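Local atomic coordinates of mandalate racemase/muconate lactonizing enzyme (Unidentified, PDB entry 4E4U), a protein that probably acts as an isomerase or lyase of the mandelate racemase/muconate lactonizing enzyme family in the enolase superfamily, its substrate not established. Residues E39-T44 / R385-M390. Residues are numbered along the deposited sequence; the frame is centred on the assembly and turned at random.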
ATOM      1  N   GLU A  39     -30.352 -27.228  12.318  1.00 11.89           N
ATOM      2  CA  GLU A  39     -30.251 -27.611  10.919  1.00 12.24           C
ATOM      3  C   GLU A  39     -28.816 -27.419  10.453  1.00 12.04           C
ATOM      4  O   GLU A  39     -28.137 -26.478  10.875  1.00 12.02           O
ATOM      5  CB  GLU A  39     -31.213 -26.798  10.041  1.00 13.24           C
ATOM      6  CG  GLU A  39     -31.176 -27.231   8.581  1.00 14.39           C
ATOM      7  CD  GLU A  39     -32.341 -26.736   7.744  1.00 14.47           C
ATOM      8  OE1 GLU A  39     -33.249 -26.046   8.266  1.00 14.87           O
ATOM      9  OE2 GLU A  39     -32.343 -27.056   6.534  1.00 15.34           O
ATOM     10  N   ILE A  40     -28.368 -28.332   9.596  1.00 11.68           N
ATOM     11  CA  ILE A  40     -27.020 -28.339   9.059  1.00 10.98           C
ATOM     12  C   ILE A  40     -27.063 -28.036   7.566  1.00 11.31           C
ATOM     13  O   ILE A  40     -27.846 -28.645   6.837  1.00 12.52           O
ATOM     14  CB  ILE A  40     -26.383 -29.722   9.292  1.00 11.31           C
ATOM     15  CG1 ILE A  40     -26.167 -29.937  10.792  1.00 12.14           C
ATOM     16  CG2 ILE A  40     -25.092 -29.888   8.495  1.00 12.66           C
ATOM     17  CD1 ILE A  40     -25.785 -31.342  11.186  1.00 13.11           C
ATOM     18  N   TYR A  41     -26.235 -27.092   7.114  1.00 11.47           N
ATOM     19  CA  TYR A  41     -26.162 -26.753   5.696  1.00 11.72           C
ATOM     20  C   TYR A  41     -24.798 -27.185   5.189  1.00 12.05           C
ATOM     21  O   TYR A  41     -23.787 -26.521   5.443  1.00 13.50           O
ATOM     22  CB  TYR A  41     -26.363 -25.253   5.474  1.00 12.36           C
ATOM     23  CG  TYR A  41     -26.614 -24.852   4.032  1.00 12.51           C
ATOM     24  CD1 TYR A  41     -27.823 -25.145   3.423  1.00 14.01           C
ATOM     25  CD2 TYR A  41     -25.662 -24.162   3.293  1.00 13.82           C
ATOM     26  CE1 TYR A  41     -28.077 -24.778   2.116  1.00 14.45           C
ATOM     27  CE2 TYR A  41     -25.912 -23.783   1.977  1.00 13.84           C
ATOM     28  CZ  TYR A  41     -27.124 -24.101   1.396  1.00 13.16           C
ATOM     29  OH  TYR A  41     -27.401 -23.741   0.094  1.00 13.45           O
ATOM     30  N   SER A  42     -24.762 -28.324   4.504  1.00 12.59           N
ATOM     31  CA  SER A  42     -23.508 -28.866   3.995  1.00 13.37           C
ATOM     32  C   SER A  42     -23.808 -29.971   3.005  1.00 13.48           C
ATOM     33  O   SER A  42     -24.509 -30.929   3.336  1.00 15.42           O
ATOM     34  CB  SER A  42     -22.676 -29.441   5.143  1.00 14.42           C
ATOM     35  OG  SER A  42     -21.381 -29.791   4.695  1.00 14.75           O
ATOM     36  N   ALA A  43     -23.269 -29.850   1.797  1.00 12.72           N
ATOM     37  CA  ALA A  43     -23.526 -30.845   0.761  1.00 13.62           C
ATOM     38  C   ALA A  43     -22.279 -31.224  -0.028  1.00 11.82           C
ATOM     39  O   ALA A  43     -22.380 -31.720  -1.148  1.00 12.92           O
ATOM     40  CB  ALA A  43     -24.640 -30.375  -0.175  1.00 14.87           C
ATOM     41  N   THR A  44     -21.104 -30.990   0.548  1.00 11.30           N
ATOM     42  CA  THR A  44     -19.877 -31.513  -0.047  1.00 11.83           C
ATOM     43  C   THR A  44     -20.012 -33.021  -0.265  1.00 12.07           C
ATOM     44  O   THR A  44     -19.633 -33.546  -1.324  1.00 12.11           O
ATOM     45  CB  THR A  44     -18.673 -31.237   0.854  1.00 12.41           C
ATOM     46  OG1 THR A  44     -18.623 -29.842   1.164  1.00 13.11           O
ATOM     47  CG2 THR A  44     -17.380 -31.640   0.166  1.00 13.61           C
ATOM     48  N   ARG A 385     -28.994 -37.332  -5.952  1.00 20.30           N
ATOM     49  CA  ARG A 385     -28.327 -36.034  -6.005  1.00 19.19           C
ATOM     50  C   ARG A 385     -27.949 -35.466  -4.645  1.00 17.07           C
ATOM     51  O   ARG A 385     -28.537 -35.821  -3.619  1.00 17.76           O
ATOM     52  CB  ARG A 385     -29.204 -35.019  -6.745  1.00 22.05           C
ATOM     53  CG  ARG A 385     -29.390 -35.309  -8.227  1.00 24.71           C
ATOM     54  CD  ARG A 385     -30.252 -34.242  -8.890  1.00 27.32           C
ATOM     55  NE  ARG A 385     -29.623 -32.925  -8.885  1.00 29.06           N
ATOM     56  CZ  ARG A 385     -28.927 -32.421  -9.901  1.00 30.51           C
ATOM     57  NH1 ARG A 385     -28.763 -33.129 -11.013  1.00 31.73           N
ATOM     58  NH2 ARG A 385     -28.395 -31.210  -9.808  1.00 30.96           N
ATOM     59  N   LEU A 386     -26.959 -34.577  -4.652  1.00 15.37           N
ATOM     60  CA  LEU A 386     -26.649 -33.754  -3.489  1.00 13.87           C
ATOM     61  C   LEU A 386     -27.703 -32.656  -3.349  1.00 14.93           C
ATOM     62  O   LEU A 386     -28.518 -32.455  -4.250  1.00 16.33           O
ATOM     63  CB  LEU A 386     -25.268 -33.127  -3.650  1.00 13.48           C
ATOM     64  CG  LEU A 386     -24.089 -34.097  -3.701  1.00 13.81           C
ATOM     65  CD1 LEU A 386     -22.824 -33.376  -4.116  1.00 14.17           C
ATOM     66  CD2 LEU A 386     -23.920 -34.764  -2.344  1.00 14.75           C
ATOM     67  N   HIS A 387     -27.691 -31.948  -2.223  1.00 13.88           N
ATOM     68  CA  HIS A 387     -28.677 -30.902  -1.983  1.00 14.74           C
ATOM     69  C   HIS A 387     -28.718 -29.884  -3.124  1.00 14.83           C
ATOM     70  O   HIS A 387     -29.801 -29.462  -3.554  1.00 15.14           O
ATOM     71  CB  HIS A 387     -28.393 -30.187  -0.672  1.00 16.94           C
ATOM     72  CG  HIS A 387     -29.489 -29.258  -0.270  1.00 21.14           C
ATOM     73  ND1 HIS A 387     -29.300 -27.912  -0.064  1.00 24.54           N
ATOM     74  CD2 HIS A 387     -30.810 -29.492  -0.077  1.00 22.88           C
ATOM     75  CE1 HIS A 387     -30.454 -27.355   0.258  1.00 22.69           C
ATOM     76  NE2 HIS A 387     -31.383 -28.289   0.266  1.00 24.69           N
ATOM     77  N   LEU A 388     -27.526 -29.497  -3.582  1.00 15.36           N
ATOM     78  CA  LEU A 388     -27.324 -28.671  -4.772  1.00 17.09           C
ATOM     79  C   LEU A 388     -26.127 -29.269  -5.489  1.00 15.26           C
ATOM     80  O   LEU A 388     -25.313 -29.932  -4.853  1.00 15.05           O
ATOM     81  CB  LEU A 388     -26.998 -27.222  -4.394  1.00 19.48           C
ATOM     82  CG  LEU A 388     -28.129 -26.318  -3.910  1.00 21.83           C
ATOM     83  CD1 LEU A 388     -27.560 -24.997  -3.418  1.00 22.24           C
ATOM     84  CD2 LEU A 388     -29.134 -26.075  -5.024  1.00 23.46           C
ATOM     85  N   GLN A 389     -26.011 -29.044  -6.795  1.00 15.13           N
ATOM     86  CA  GLN A 389     -24.852 -29.511  -7.557  1.00 15.11           C
ATOM     87  C   GLN A 389     -24.411 -28.471  -8.575  1.00 15.70           C
ATOM     88  O   GLN A 389     -25.197 -27.599  -8.965  1.00 18.15           O
ATOM     89  CB  GLN A 389     -25.164 -30.830  -8.280  1.00 15.52           C
ATOM     90  CG  GLN A 389     -25.484 -31.963  -7.325  1.00 15.98           C
ATOM     91  CD  GLN A 389     -25.686 -33.322  -7.973  1.00 16.22           C
ATOM     92  OE1 GLN A 389     -25.926 -34.306  -7.271  1.00 16.15           O
ATOM     93  NE2 GLN A 389     -25.596 -33.392  -9.302  1.00 17.02           N
ATOM     94  N   MET A 390     -23.150 -28.553  -8.995  1.00 14.55           N
ATOM     95  CA  MET A 390     -22.662 -27.724 -10.093  1.00 13.97           C
ATOM     96  C   MET A 390     -22.632 -28.534 -11.379  1.00 14.86           C
ATOM     97  O   MET A 390     -22.527 -29.761 -11.341  1.00 16.22           O
ATOM     98  CB  MET A 390     -21.277 -27.153  -9.779  1.00 13.82           C
ATOM     99  CG  MET A 390     -21.232 -26.448  -8.436  1.00 13.54           C
ATOM    100  SD  MET A 390     -19.787 -25.435  -8.151  1.00 13.19           S
ATOM    101  CE  MET A 390     -20.129 -24.025  -9.201  1.00 13.35           C
TER
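Ala43, His387, Leu386 and Tyr41 make a buried van der Waals contact between the N-terminal capping domain of an enolase-superfamily fold and chain that follows the barrel domain. Residues 39-44 run from strand 35-40 into a loop; residues 385-390 are irregular chain in the loop after helix 372-377, and their return to pack on the capping domain is consistent with that fold. The backbones come closest at Ala43 and His387, whose CA atoms are 5.8 Å apart, and there the methyl CB of Ala43 meets CB of His387 at 3.8 Å. Beside this pair, the isobutyl group of Leu386 closes over the carbonyl of Ala43, its CD1 lying 3.4 Å from Ala43 O.

Farther back along the loop, the Tyr41 and His387 side chains cross at about a right angle. Atom CE1 of Tyr41 approaches CE1 of His387 to 4.0 Å; the ring planes stand at 85° with centroids 5.9 Å apart, an oblique aromatic contact. NE2 of His387 is hydrogen-bonded to Gly19 O, which fixes the polar end of the ring, while Tyr22 meets the ring. At the phenol end, Leu388 CD1 reaches Tyr41 OH at 3.7 Å. Within the later segment, Leu386 N donates to Gln389 OE1 (2.8 Å, 162° at the hydrogen).

The second subunit adjoins this junction: its Ser80 OG bonds Thr44 O and its Asp87 bonds Thr44 OG1, while its Phe82 packs on Leu388. Cohesion between the two segments thus rests on van der Waals contacts of methyl, methylene and ring carbons, some of them against the oxygens Ala43 O and Tyr41 OH, with no hydrogen bond between the segments; the polar ends of Thr44 and His387 are satisfied by partners beyond them.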